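Local structure of agarase (Pseudoalteromonas fuliginea, 6XJ9) at residues S159-W164 / A217-I222; N129-K134 / D167-I172; K493-S498 / P611-L616; S264-W269 / D294-L299. The protein probably hydrolyses agarose or agar-derived oligosaccharides, as a glycoside hydrolase of family GH50 from a marine bacterium. One frame throughout, in Å; residues are numbered along the deposited sequence.

Contact 1: S159-W164 / A217-I222; sequences SNPDTW and AFLTKI
F218 and P161 carry this loop-to-loop contact, in which the type I beta turn A217-T220 packs against the irregular segment 159-164 in the CBM-like region. F218 CG sits between its backbone N and carbonyl carbon (chi1 81°), which places the ring beside T163. Both ring faces are held: T163 CG2 sits 3.8 Å from the F218 ring centroid and 16° off its normal, a CH-pi contact, while L219 CG of the same turn covers the other face. At the ring edge N160 ND2 comes 3.7 Å from F218 CE2, its amide plane 77° from the ring; the N160 amide is bonded elsewhere, to S155 and D139. Were F218 cut back to alanine, T163 CG2 is likely to lose its aromatic partner and a gap to open beside the N160 amide. P161 touches the turn through CD, 3.5 Å from L219 CD2, and I222 beyond it through CG, 3.9 Å from I222 CD1. The two segments share no hydrogen bond, and the nearest approach is P161 CG to the carbonyl F218 O, 3.2 Å.

Contact 2: N129-K134 / D167-I172; sequences NTYYAK and DEVQFI
Y132 lays its ring over the backbone of Q170, whose CA stands 3.9 Å above the ring plane and over its centre, while Q170 CB reaches Y132 CZ at 3.7 Å. With CG set between the backbone N and the carbonyl carbon (chi1 69°), the ring is turned across the neighbouring strand. E168 CB lies at the ring's edge, and E168 OE1, which also forms a salt bridge with R209, comes obliquely to Y132 CD2. W164 stacks on the Y132 ring from outside the pair. With a serine in place of Y132, W164 is likely to lose the ring it stacks on, and the Q170 backbone its cover.

The backbone evidence identifies a parallel pairing of strands 128-134 and 169-174, with Y131 bridged to V169 and Y132 to Q170. Three bonds support it: V169 N to T130 O at 2.8 Å, Y132 N to V169 O at 2.9 Å and F171 N to Y132 O at 2.8 Å, the last the straightest at 168°.

On the sheet face opposite Y132, Y131 and V169 run side by side, CD2 of Y131 3.5 Å from CB of V169. F171 extends this apolar patch: its CE1 meets Y131 CB at 3.6 Å, and V121 of strand 116-123 packs against Y131, V169 and F171. Next to Y132, the methyl CG2 of T130 lies 3.5 Å from E168 OE2.

Contact 3: K493-S498 / P611-L616; sequences KEVKNS and PNHMYL
H613 reaches across to the turn at 495-498, its CB directed toward that segment and CG anti to the carbonyl carbon, which carries the imidazole out to the turn. Beyond CG the ring divides. On one branch ND1 passes 3.9 Å from N497 ND2, and CE1 comes closer to the same nitrogen, 3.5 Å; the asparagine amide meets the ring near its edge, with the two planes 83° apart. On the other branch CD2 remains 3.8 Å from S498 O. The two branches join at NE2, which donates to S498 O over 2.8 Å at 173°. The carbonyl oxygen lies only 4° out of the imidazole plane, but the nitrogen approaches from above the carbonyl plane. V495 CG1 stands obliquely to the ring, 4.1 Å from H613 NE2.

The acceptor belongs to a type I' beta turn, V495 to S498, closed by S498 N bonding to V495 O; it begins at V495, the last residue of helix 478-495, and leads toward strand 501-506. H613 immediately precedes the short strand 614-615, which pairs with 501-506 in a parallel sheet, so the histidine spans the entrances to two neighbouring strands.

N612 adds a second link, its OD1 accepting a weak hydrogen bond from N497 ND2 at 3.3 Å, with the amide planes steeply inclined. The other end of the N497 amide, OD1, is hydrogen-bonded to Y280, whose ring also meets H613 edge-to-face.

Contact 4: S264-W269 / D294-L299; sequences SRFGGW and DPDGYL
R265 and D296 supply the ionic part of the contact, a side-on salt bridge in which R265 NE meets D296 OD2 at 2.9 Å and R265 NH2 meets D296 OD1 at 3.3 Å. Each carboxylate oxygen uses its syn lone pair, yet the grip is not flat: the guanidinium and carboxylate planes are 33° apart.

Among the other hydrogen bonds, S264 OG, standing between its backbone N and carbonyl carbon (chi1 68°), donates to D294 OD2 over 2.7 Å and itself accepts from G268 N. A water links F266 N to the carboxylates of D294 and D296.

The salt bridge, the serine bond and this water join two type I beta turns, S264-G267 and D294-G297. The second is also an Asx turn, stiffened from inside by D294 OD1, which receives D296 N and Y298 N from opposite faces of its plane; it connects antiparallel strands 289-293 and 299-305 as a beta hairpin. Past the turns W269 N donates to L299 O over 2.8 Å, and a second water bridges W269 O and L299 N. G268 lies beside this bond, where a CB would clash with L299 O and D294 OD2.

F266 and W269 make apolar contacts. P295 CG lies over the F266 ring face, 3.7 Å from its centroid and 4° off the normal, a CH-pi contact. Further along, L299 CD1 meets the edge of the W269 indole at CE3, 4.0 Å away.

In the fold
The four contacts form two groups on opposite sides of the chain's centre. Contacts 1 and 2, with centres 15 Å apart, fall within the CBM-like region and interlock along the chain, their segments alternating; they touch through T163 with K134 and W164 with Y132, connecting the strand pair to the loops beside it. Contact 4 comes next in sequence, at the 289-293/299-305 hairpin, then contact 3, by parallel strands 501-506 and 614-615 of another sheet. Their centres are 17 Å apart, and W500 touches both, by its ring with F266 and its N with S498. The groups lie 47 to 49 Å apart between centres, consistent with an accessory beta domain and a probable catalytic region.

Contact 1: S159-W164 / A217-I222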
loop_
_atom_site.group_PDB
_atom_site.type_symbol
_atom_site.label_atom_id
_atom_site.label_comp_id
_atom_site.label_asym_id
_atom_site.label_seq_id
_atom_site.Cartn_x
_atom_site.Cartn_y
_atom_site.Cartn_z
ATOM N N SER A 159 1.726 18.413 18.054
ATOM C CA SER A 159 2.876 18.586 17.182
ATOM C C SER A 159 2.552 19.593 16.080
ATOM O O SER A 159 1.513 19.494 15.421
ATOM C CB SER A 159 3.323 17.271 16.620
ATOM O OG SER A 159 4.461 17.439 15.790
ATOM N N ASN A 160 3.467 20.557 15.895
ATOM C CA ASN A 160 3.302 21.700 15.010
ATOM C C ASN A 160 3.745 21.347 13.589
ATOM O O ASN A 160 4.504 20.405 13.383
ATOM C CB ASN A 160 4.191 22.869 15.465
ATOM C CG ASN A 160 3.558 23.823 16.456
ATOM O OD1 ASN A 160 2.348 23.830 16.658
ATOM N ND2 ASN A 160 4.374 24.682 17.045
ATOM N N PRO A 161 3.346 22.127 12.555
ATOM C CA PRO A 161 4.000 22.044 11.246
ATOM C C PRO A 161 5.482 22.361 11.423
ATOM O O PRO A 161 5.863 23.028 12.380
ATOM C CB PRO A 161 3.401 23.229 10.465
ATOM C CG PRO A 161 2.067 23.490 11.140
ATOM C CD PRO A 161 2.305 23.169 12.600
ATOM N N ASP A 162 6.301 21.879 10.490
ATOM C CA ASP A 162 7.703 22.249 10.394
ATOM C C ASP A 162 7.828 23.770 10.305
ATOM O O ASP A 162 6.962 24.432 9.735
ATOM C CB ASP A 162 8.342 21.611 9.164
ATOM C CG ASP A 162 8.457 20.100 9.250
ATOM O OD1 ASP A 162 8.311 19.563 10.366
ATOM O OD2 ASP A 162 8.714 19.478 8.202
ATOM N N THR A 163 8.920 24.305 10.869
ATOM C CA THR A 163 9.144 25.744 10.884
ATOM C C THR A 163 10.003 26.147 9.691
ATOM O O THR A 163 10.251 27.325 9.487
ATOM C CB THR A 163 9.735 26.235 12.212
ATOM O OG1 THR A 163 10.939 25.507 12.465
ATOM C CG2 THR A 163 8.774 26.090 13.371
ATOM N N TRP A 164 10.458 25.158 8.916
ATOM C CA TRP A 164 10.996 25.415 7.593
ATOM C C TRP A 164 10.703 24.214 6.704
ATOM O O TRP A 164 10.568 23.097 7.200
ATOM C CB TRP A 164 12.495 25.752 7.653
ATOM C CG TRP A 164 13.363 24.613 8.091
ATOM C CD1 TRP A 164 13.875 23.621 7.303
ATOM C CD2 TRP A 164 13.818 24.335 9.429
ATOM N NE1 TRP A 164 14.622 22.757 8.059
ATOM C CE2 TRP A 164 14.606 23.168 9.364
ATOM C CE3 TRP A 164 13.639 24.954 10.671
ATOM C CZ2 TRP A 164 15.217 22.616 10.490
ATOM C CZ3 TRP A 164 14.249 24.415 11.783
ATOM C CH2 TRP A 164 15.030 23.262 11.693
ATOM N N ALA A 217 5.091 32.054 8.700
ATOM C CA ALA A 217 3.738 31.708 8.290
ATOM C C ALA A 217 3.455 30.214 8.499
ATOM O O ALA A 217 2.532 29.675 7.897
ATOM C CB ALA A 217 3.517 32.125 6.848
ATOM N N PHE A 218 4.207 29.547 9.386
ATOM C CA PHE A 218 4.106 28.095 9.491
ATOM C C PHE A 218 2.795 27.654 10.146
ATOM O O PHE A 218 2.401 26.496 9.997
ATOM C CB PHE A 218 5.304 27.483 10.221
ATOM C CG PHE A 218 5.257 27.532 11.728
ATOM C CD1 PHE A 218 5.413 28.733 12.410
ATOM C CD2 PHE A 218 5.110 26.373 12.473
ATOM C CE1 PHE A 218 5.387 28.779 13.799
ATOM C CE2 PHE A 218 5.095 26.411 13.860
ATOM C CZ PHE A 218 5.242 27.612 14.525
ATOM N N LEU A 219 2.146 28.544 10.903
ATOM C CA LEU A 219 0.855 28.214 11.494
ATOM C C LEU A 219 -0.261 29.000 10.809
ATOM O O LEU A 219 -1.378 29.049 11.318
ATOM C CB LEU A 219 0.877 28.518 12.996
ATOM C CG LEU A 219 1.745 27.596 13.855
ATOM C CD1 LEU A 219 1.952 28.190 15.246
ATOM C CD2 LEU A 219 1.137 26.200 13.960
ATOM N N THR A 220 0.047 29.607 9.660
ATOM C CA THR A 220 -0.897 30.457 8.946
ATOM C C THR A 220 -1.561 29.639 7.848
ATOM O O THR A 220 -0.878 29.098 6.973
ATOM C CB THR A 220 -0.208 31.707 8.379
ATOM O OG1 THR A 220 0.295 32.420 9.506
ATOM C CG2 THR A 220 -1.142 32.599 7.590
ATOM N N LYS A 221 -2.891 29.532 7.953
ATOM C CA LYS A 221 -3.753 28.946 6.940
ATOM C C LYS A 221 -3.279 27.539 6.577
ATOM O O LYS A 221 -3.108 27.211 5.399
ATOM C CB LYS A 221 -3.894 29.912 5.758
ATOM C CG LYS A 221 -4.528 31.247 6.128
ATOM C CD LYS A 221 -5.255 31.920 4.986
ATOM C CE LYS A 221 -4.340 32.704 4.078
ATOM N NZ LYS A 221 -5.065 33.184 2.873
ATOM N N ILE A 222 -3.107 26.709 7.618
ATOM C CA ILE A 222 -2.642 25.340 7.462
ATOM C C ILE A 222 -3.823 24.388 7.260
ATOM O O ILE A 222 -3.625 23.237 6.881
ATOM C CB ILE A 222 -1.734 24.930 8.647
ATOM C CG1 ILE A 222 -2.434 25.084 9.999
ATOM C CG2 ILE A 222 -0.433 25.720 8.591
ATOM C CD1 ILE A 222 -1.669 24.477 11.178
#

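Contact 2: N129-K134 / D167-I172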
loop_
_atom_site.group_PDB
_atom_site.type_symbol
_atom_site.label_atom_id
_atom_site.label_comp_id
_atom_site.label_asym_id
_atom_site.label_seq_id
_atom_site.Cartn_x
_atom_site.Cartn_y
_atom_site.Cartn_z
ATOM N N ASN A 129 18.488 9.511 4.930
ATOM C CA ASN A 129 17.720 10.735 5.059
ATOM C C ASN A 129 18.195 11.446 6.318
ATOM O O ASN A 129 18.831 10.828 7.172
ATOM C CB ASN A 129 16.219 10.431 5.102
ATOM C CG ASN A 129 15.734 9.856 3.792
ATOM O OD1 ASN A 129 15.503 10.595 2.837
ATOM N ND2 ASN A 129 15.615 8.539 3.723
ATOM N N THR A 130 17.872 12.736 6.426
ATOM C CA THR A 130 18.225 13.496 7.614
ATOM C C THR A 130 16.997 13.647 8.508
ATOM O O THR A 130 15.915 14.011 8.046
ATOM C CB THR A 130 18.959 14.800 7.270
ATOM O OG1 THR A 130 20.231 14.428 6.741
ATOM C CG2 THR A 130 19.199 15.679 8.478
ATOM N N TYR A 131 17.204 13.334 9.790
ATOM C CA TYR A 131 16.215 13.449 10.848
ATOM C C TYR A 131 16.741 14.455 11.860
ATOM O O TYR A 131 17.871 14.326 12.328
ATOM C CB TYR A 131 15.973 12.076 11.481
ATOM C CG TYR A 131 15.529 11.057 10.465
ATOM C CD1 TYR A 131 16.446 10.415 9.641
ATOM C CD2 TYR A 131 14.181 10.783 10.285
ATOM C CE1 TYR A 131 16.034 9.505 8.678
ATOM C CE2 TYR A 131 13.755 9.879 9.327
ATOM C CZ TYR A 131 14.683 9.232 8.528
ATOM O OH TYR A 131 14.238 8.342 7.593
ATOM N N TYR A 132 15.936 15.474 12.165
ATOM C CA TYR A 132 16.452 16.546 13.000
ATOM C C TYR A 132 15.498 16.845 14.153
ATOM O O TYR A 132 14.295 16.594 14.075
ATOM C CB TYR A 132 16.787 17.769 12.143
ATOM C CG TYR A 132 15.572 18.447 11.566
ATOM C CD1 TYR A 132 14.804 19.311 12.339
ATOM C CD2 TYR A 132 15.186 18.226 10.253
ATOM C CE1 TYR A 132 13.678 19.933 11.825
ATOM C CE2 TYR A 132 14.064 18.850 9.723
ATOM C CZ TYR A 132 13.312 19.702 10.514
ATOM O OH TYR A 132 12.205 20.324 10.011
ATOM N N ALA A 133 16.072 17.369 15.235
ATOM C CA ALA A 133 15.333 17.814 16.397
ATOM C C ALA A 133 15.879 19.176 16.815
ATOM O O ALA A 133 17.056 19.284 17.150
ATOM C CB ALA A 133 15.498 16.790 17.496
ATOM N N LYS A 134 15.030 20.210 16.755
ATOM C CA LYS A 134 15.414 21.559 17.148
ATOM C C LYS A 134 15.642 21.574 18.655
ATOM O O LYS A 134 14.796 21.105 19.411
ATOM C CB LYS A 134 14.315 22.575 16.812
ATOM C CG LYS A 134 14.142 22.932 15.339
ATOM C CD LYS A 134 12.881 23.748 15.068
ATOM C CE LYS A 134 11.607 23.013 15.417
ATOM N NZ LYS A 134 10.458 23.406 14.564
ATOM N N ASP A 167 13.792 18.683 2.678
ATOM C CA ASP A 167 13.784 17.298 2.244
ATOM C C ASP A 167 14.126 16.384 3.424
ATOM O O ASP A 167 14.519 15.239 3.223
ATOM C CB ASP A 167 14.692 17.117 1.021
ATOM C CG ASP A 167 16.186 17.166 1.311
ATOM O OD1 ASP A 167 16.569 17.753 2.328
ATOM O OD2 ASP A 167 16.966 16.609 0.503
ATOM N N GLU A 168 13.968 16.895 4.652
ATOM C CA GLU A 168 14.411 16.201 5.854
ATOM C C GLU A 168 13.194 15.885 6.715
ATOM O O GLU A 168 12.085 16.320 6.409
ATOM C CB GLU A 168 15.415 17.061 6.632
ATOM C CG GLU A 168 16.676 17.398 5.845
ATOM C CD GLU A 168 17.728 18.244 6.553
ATOM O OE1 GLU A 168 17.393 18.898 7.562
ATOM O OE2 GLU A 168 18.898 18.239 6.096
ATOM N N VAL A 169 13.418 15.160 7.817
ATOM C CA VAL A 169 12.330 14.696 8.660
ATOM C C VAL A 169 12.558 15.161 10.094
ATOM O O VAL A 169 13.546 14.794 10.736
ATOM C CB VAL A 169 12.199 13.161 8.616
ATOM C CG1 VAL A 169 10.954 12.697 9.367
ATOM C CG2 VAL A 169 12.222 12.629 7.193
ATOM N N GLN A 170 11.594 15.925 10.605
ATOM C CA GLN A 170 11.659 16.362 11.984
ATOM C C GLN A 170 11.205 15.226 12.905
ATOM O O GLN A 170 10.199 14.573 12.646
ATOM C CB GLN A 170 10.818 17.621 12.185
ATOM C CG GLN A 170 10.915 18.165 13.602
ATOM C CD GLN A 170 10.148 19.441 13.857
ATOM O OE1 GLN A 170 9.381 19.926 13.023
ATOM N NE2 GLN A 170 10.346 19.993 15.039
ATOM N N PHE A 171 11.960 15.006 13.992
ATOM C CA PHE A 171 11.518 14.123 15.062
ATOM C C PHE A 171 10.228 14.672 15.665
ATOM O O PHE A 171 10.037 15.888 15.742
ATOM C CB PHE A 171 12.576 14.016 16.167
ATOM C CG PHE A 171 13.700 13.041 15.913
ATOM C CD1 PHE A 171 14.846 13.436 15.235
ATOM C CD2 PHE A 171 13.622 11.734 16.368
ATOM C CE1 PHE A 171 15.889 12.548 15.019
ATOM C CE2 PHE A 171 14.671 10.849 16.162
ATOM C CZ PHE A 171 15.799 11.255 15.479
ATOM N N ILE A 172 9.359 13.757 16.117
ATOM C CA ILE A 172 8.142 14.130 16.825
ATOM C C ILE A 172 8.446 14.240 18.317
ATOM O O ILE A 172 8.917 13.283 18.933
ATOM C CB ILE A 172 7.016 13.109 16.544
ATOM C CG1 ILE A 172 6.802 12.870 15.044
ATOM C CG2 ILE A 172 5.733 13.515 17.242
ATOM C CD1 ILE A 172 6.514 14.125 14.236
#

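Contact 3: K493-S498 / P611-L616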
loop_
_atom_site.group_PDB
_atom_site.type_symbol
_atom_site.label_atom_id
_atom_site.label_comp_id
_atom_site.label_asym_id
_atom_site.label_seq_id
_atom_site.Cartn_x
_atom_site.Cartn_y
_atom_site.Cartn_z
ATOM N N LYS A 493 -30.029 1.593 31.164
ATOM C CA LYS A 493 -31.140 2.214 30.461
ATOM C C LYS A 493 -30.785 2.530 29.008
ATOM O O LYS A 493 -31.678 2.695 28.182
ATOM C CB LYS A 493 -31.609 3.461 31.214
ATOM C CG LYS A 493 -32.477 3.157 32.423
ATOM C CD LYS A 493 -32.431 4.243 33.464
ATOM C CE LYS A 493 -33.042 3.796 34.774
ATOM N NZ LYS A 493 -34.470 3.446 34.607
ATOM N N GLU A 494 -29.487 2.607 28.686
ATOM C CA GLU A 494 -29.088 2.853 27.309
ATOM C C GLU A 494 -29.098 1.549 26.530
ATOM O O GLU A 494 -29.416 1.559 25.348
ATOM C CB GLU A 494 -27.659 3.386 27.206
ATOM C CG GLU A 494 -27.436 4.691 27.936
ATOM C CD GLU A 494 -25.995 5.142 27.835
ATOM O OE1 GLU A 494 -25.092 4.354 28.200
ATOM O OE2 GLU A 494 -25.783 6.255 27.375
ATOM N N VAL A 495 -28.728 0.448 27.204
ATOM C CA VAL A 495 -28.481 -0.834 26.559
ATOM C C VAL A 495 -29.806 -1.595 26.446
ATOM O O VAL A 495 -30.002 -2.355 25.499
ATOM C CB VAL A 495 -27.398 -1.655 27.294
ATOM C CG1 VAL A 495 -27.427 -3.126 26.901
ATOM C CG2 VAL A 495 -25.993 -1.086 27.080
ATOM N N LYS A 496 -30.687 -1.389 27.435
ATOM C CA LYS A 496 -32.047 -1.914 27.441
ATOM C C LYS A 496 -32.018 -3.430 27.252
ATOM O O LYS A 496 -32.894 -3.970 26.584
ATOM C CB LYS A 496 -32.890 -1.257 26.339
ATOM C CG LYS A 496 -32.989 0.251 26.427
ATOM C CD LYS A 496 -33.986 0.881 25.482
ATOM C CE LYS A 496 -34.008 2.388 25.639
ATOM N NZ LYS A 496 -35.393 2.913 25.662
ATOM N N ASN A 497 -30.980 -4.075 27.809
ATOM C CA ASN A 497 -30.786 -5.522 27.890
ATOM C C ASN A 497 -30.543 -6.152 26.516
ATOM O O ASN A 497 -30.675 -7.370 26.355
ATOM C CB ASN A 497 -31.906 -6.224 28.668
ATOM C CG ASN A 497 -31.463 -7.517 29.319
ATOM O OD1 ASN A 497 -31.968 -8.591 28.997
ATOM N ND2 ASN A 497 -30.515 -7.425 30.235
ATOM N N SER A 498 -30.155 -5.330 25.536
ATOM C CA SER A 498 -29.935 -5.806 24.180
ATOM C C SER A 498 -28.871 -6.898 24.137
ATOM O O SER A 498 -27.795 -6.722 24.704
ATOM C CB SER A 498 -29.557 -4.678 23.257
ATOM O OG SER A 498 -29.320 -5.184 21.956
ATOM N N PRO A 611 -26.995 -7.759 34.728
ATOM C CA PRO A 611 -26.576 -9.093 35.164
ATOM C C PRO A 611 -26.298 -10.062 34.027
ATOM O O PRO A 611 -25.509 -10.980 34.212
ATOM C CB PRO A 611 -27.781 -9.611 35.970
ATOM C CG PRO A 611 -28.945 -8.789 35.452
ATOM C CD PRO A 611 -28.334 -7.417 35.237
ATOM N N ASN A 612 -26.913 -9.830 32.855
ATOM C CA ASN A 612 -26.819 -10.784 31.763
ATOM C C ASN A 612 -25.595 -10.485 30.897
ATOM O O ASN A 612 -25.298 -11.245 29.983
ATOM C CB ASN A 612 -28.089 -10.851 30.902
ATOM C CG ASN A 612 -29.353 -11.150 31.689
ATOM O OD1 ASN A 612 -30.401 -10.539 31.457
ATOM N ND2 ASN A 612 -29.256 -12.059 32.640
ATOM N N HIS A 613 -24.900 -9.380 31.188
ATOM C CA HIS A 613 -23.903 -8.828 30.277
ATOM C C HIS A 613 -22.518 -8.857 30.916
ATOM O O HIS A 613 -22.393 -8.670 32.119
ATOM C CB HIS A 613 -24.249 -7.377 29.948
ATOM C CG HIS A 613 -25.397 -7.269 29.014
ATOM N ND1 HIS A 613 -26.703 -7.246 29.467
ATOM C CD2 HIS A 613 -25.446 -7.197 27.668
ATOM C CE1 HIS A 613 -27.514 -7.152 28.440
ATOM N NE2 HIS A 613 -26.770 -7.124 27.321
ATOM N N MET A 614 -21.481 -9.051 30.091
ATOM C CA MET A 614 -20.128 -9.182 30.611
ATOM C C MET A 614 -19.633 -7.831 31.115
ATOM O O MET A 614 -19.890 -6.800 30.498
ATOM C CB MET A 614 -19.168 -9.681 29.530
ATOM C CG MET A 614 -19.396 -11.137 29.175
ATOM S SD MET A 614 -18.110 -11.708 28.057
ATOM C CE MET A 614 -18.472 -10.762 26.579
ATOM N N TYR A 615 -18.897 -7.878 32.231
ATOM C CA TYR A 615 -18.189 -6.738 32.783
ATOM C C TYR A 615 -16.725 -6.856 32.368
ATOM O O TYR A 615 -16.084 -7.859 32.667
ATOM C CB TYR A 615 -18.381 -6.715 34.302
ATOM C CG TYR A 615 -17.486 -5.761 35.051
ATOM C CD1 TYR A 615 -17.167 -4.518 34.528
ATOM C CD2 TYR A 615 -16.994 -6.095 36.307
ATOM C CE1 TYR A 615 -16.363 -3.630 35.221
ATOM C CE2 TYR A 615 -16.190 -5.221 37.015
ATOM C CZ TYR A 615 -15.874 -3.988 36.469
ATOM O OH TYR A 615 -15.070 -3.126 37.155
ATOM N N LEU A 616 -16.221 -5.829 31.672
ATOM C CA LEU A 616 -14.983 -5.915 30.915
ATOM C C LEU A 616 -13.865 -5.133 31.591
ATOM O O LEU A 616 -12.835 -4.869 30.963
ATOM C CB LEU A 616 -15.224 -5.348 29.511
ATOM C CG LEU A 616 -16.346 -6.017 28.725
ATOM C CD1 LEU A 616 -16.623 -5.223 27.455
ATOM C CD2 LEU A 616 -15.973 -7.461 28.388
#

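Contact 4: S264-W269 / D294-L299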
loop_
_atom_site.group_PDB
_atom_site.type_symbol
_atom_site.label_atom_id
_atom_site.label_comp_id
_atom_site.label_asym_id
_atom_site.label_seq_id
_atom_site.Cartn_x
_atom_site.Cartn_y
_atom_site.Cartn_z
ATOM N N SER A 264 -21.894 -15.472 11.451
ATOM C CA SER A 264 -23.218 -15.544 12.052
ATOM C C SER A 264 -23.782 -14.134 12.202
ATOM O O SER A 264 -23.054 -13.157 12.031
ATOM C CB SER A 264 -23.198 -16.294 13.364
ATOM O OG SER A 264 -22.483 -15.568 14.362
ATOM N N ARG A 265 -25.081 -14.035 12.523
ATOM C CA ARG A 265 -25.750 -12.739 12.547
ATOM C C ARG A 265 -25.075 -11.786 13.538
ATOM O O ARG A 265 -25.029 -10.591 13.288
ATOM C CB ARG A 265 -27.266 -12.871 12.749
ATOM C CG ARG A 265 -27.709 -13.704 13.944
ATOM C CD ARG A 265 -29.226 -13.855 14.053
ATOM N NE ARG A 265 -29.546 -14.166 15.443
ATOM C CZ ARG A 265 -30.754 -14.164 15.994
ATOM N NH1 ARG A 265 -31.824 -13.872 15.271
ATOM N NH2 ARG A 265 -30.882 -14.439 17.282
ATOM N N PHE A 266 -24.543 -12.328 14.642
ATOM C CA PHE A 266 -23.819 -11.561 15.647
ATOM C C PHE A 266 -22.318 -11.494 15.337
ATOM O O PHE A 266 -21.533 -11.104 16.196
ATOM C CB PHE A 266 -24.085 -12.111 17.056
ATOM C CG PHE A 266 -25.451 -11.810 17.620
ATOM C CD1 PHE A 266 -25.741 -10.574 18.179
ATOM C CD2 PHE A 266 -26.449 -12.772 17.624
ATOM C CE1 PHE A 266 -26.992 -10.296 18.715
ATOM C CE2 PHE A 266 -27.705 -12.490 18.146
ATOM C CZ PHE A 266 -27.976 -11.257 18.692
ATOM N N GLY A 267 -21.912 -11.849 14.109
ATOM C CA GLY A 267 -20.521 -11.714 13.685
ATOM C C GLY A 267 -19.607 -12.843 14.178
ATOM O O GLY A 267 -18.380 -12.734 14.133
ATOM N N GLY A 268 -20.198 -13.953 14.627
ATOM C CA GLY A 268 -19.385 -15.081 15.049
ATOM C C GLY A 268 -19.031 -16.037 13.906
ATOM O O GLY A 268 -19.368 -15.808 12.737
ATOM N N TRP A 269 -18.360 -17.123 14.294
ATOM C CA TRP A 269 -17.769 -18.109 13.401
ATOM C C TRP A 269 -18.836 -19.123 12.995
ATOM O O TRP A 269 -19.058 -20.102 13.703
ATOM C CB TRP A 269 -16.586 -18.793 14.106
ATOM C CG TRP A 269 -15.766 -19.680 13.221
ATOM C CD1 TRP A 269 -15.666 -19.622 11.860
ATOM C CD2 TRP A 269 -14.876 -20.727 13.644
ATOM N NE1 TRP A 269 -14.794 -20.577 11.408
ATOM C CE2 TRP A 269 -14.292 -21.267 12.480
ATOM C CE3 TRP A 269 -14.519 -21.259 14.888
ATOM C CZ2 TRP A 269 -13.383 -22.322 12.524
ATOM C CZ3 TRP A 269 -13.621 -22.301 14.932
ATOM C CH2 TRP A 269 -13.063 -22.824 13.765
ATOM N N ASP A 294 -21.013 -15.820 21.040
ATOM C CA ASP A 294 -22.098 -14.909 20.702
ATOM C C ASP A 294 -23.406 -15.441 21.295
ATOM O O ASP A 294 -23.448 -16.577 21.768
ATOM C CB ASP A 294 -22.109 -14.576 19.198
ATOM C CG ASP A 294 -22.840 -15.565 18.297
ATOM O OD1 ASP A 294 -23.599 -16.410 18.831
ATOM O OD2 ASP A 294 -22.675 -15.464 17.056
ATOM N N PRO A 295 -24.505 -14.647 21.306
ATOM C CA PRO A 295 -25.791 -15.098 21.843
ATOM C C PRO A 295 -26.361 -16.417 21.319
ATOM O O PRO A 295 -27.136 -17.056 22.029
ATOM C CB PRO A 295 -26.726 -13.945 21.468
ATOM C CG PRO A 295 -25.815 -12.731 21.572
ATOM C CD PRO A 295 -24.533 -13.218 20.924
ATOM N N ASP A 296 -25.965 -16.797 20.091
ATOM C CA ASP A 296 -26.428 -17.976 19.372
ATOM C C ASP A 296 -25.483 -19.162 19.583
ATOM O O ASP A 296 -25.764 -20.268 19.123
ATOM C CB ASP A 296 -26.599 -17.675 17.876
ATOM C CG ASP A 296 -27.666 -16.633 17.594
ATOM O OD1 ASP A 296 -28.588 -16.507 18.429
ATOM O OD2 ASP A 296 -27.582 -15.971 16.536
ATOM N N GLY A 297 -24.374 -18.934 20.295
ATOM C CA GLY A 297 -23.475 -20.010 20.698
ATOM C C GLY A 297 -22.288 -20.221 19.754
ATOM O O GLY A 297 -21.541 -21.191 19.911
ATOM N N TYR A 298 -22.106 -19.323 18.776
ATOM C CA TYR A 298 -20.969 -19.427 17.875
ATOM C C TYR A 298 -19.770 -18.725 18.502
ATOM O O TYR A 298 -19.947 -17.741 19.212
ATOM C CB TYR A 298 -21.255 -18.715 16.551
ATOM C CG TYR A 298 -22.377 -19.328 15.762
ATOM C CD1 TYR A 298 -22.166 -20.471 15.007
ATOM C CD2 TYR A 298 -23.654 -18.791 15.800
ATOM C CE1 TYR A 298 -23.193 -21.064 14.294
ATOM C CE2 TYR A 298 -24.692 -19.364 15.082
ATOM C CZ TYR A 298 -24.456 -20.500 14.325
ATOM O OH TYR A 298 -25.462 -21.091 13.625
ATOM N N LEU A 299 -18.558 -19.197 18.180
ATOM C CA LEU A 299 -17.345 -18.544 18.660
ATOM C C LEU A 299 -17.260 -17.124 18.110
ATOM O O LEU A 299 -17.755 -16.844 17.020
ATOM C CB LEU A 299 -16.098 -19.358 18.293
ATOM C CG LEU A 299 -15.912 -20.711 18.983
ATOM C CD1 LEU A 299 -14.454 -21.124 18.913
ATOM C CD2 LEU A 299 -16.380 -20.691 20.434
HETATM O O HOH W 1 -24.971 -15.250 15.716
HETATM O O HOH W 2 -18.227 -21.145 16.086
#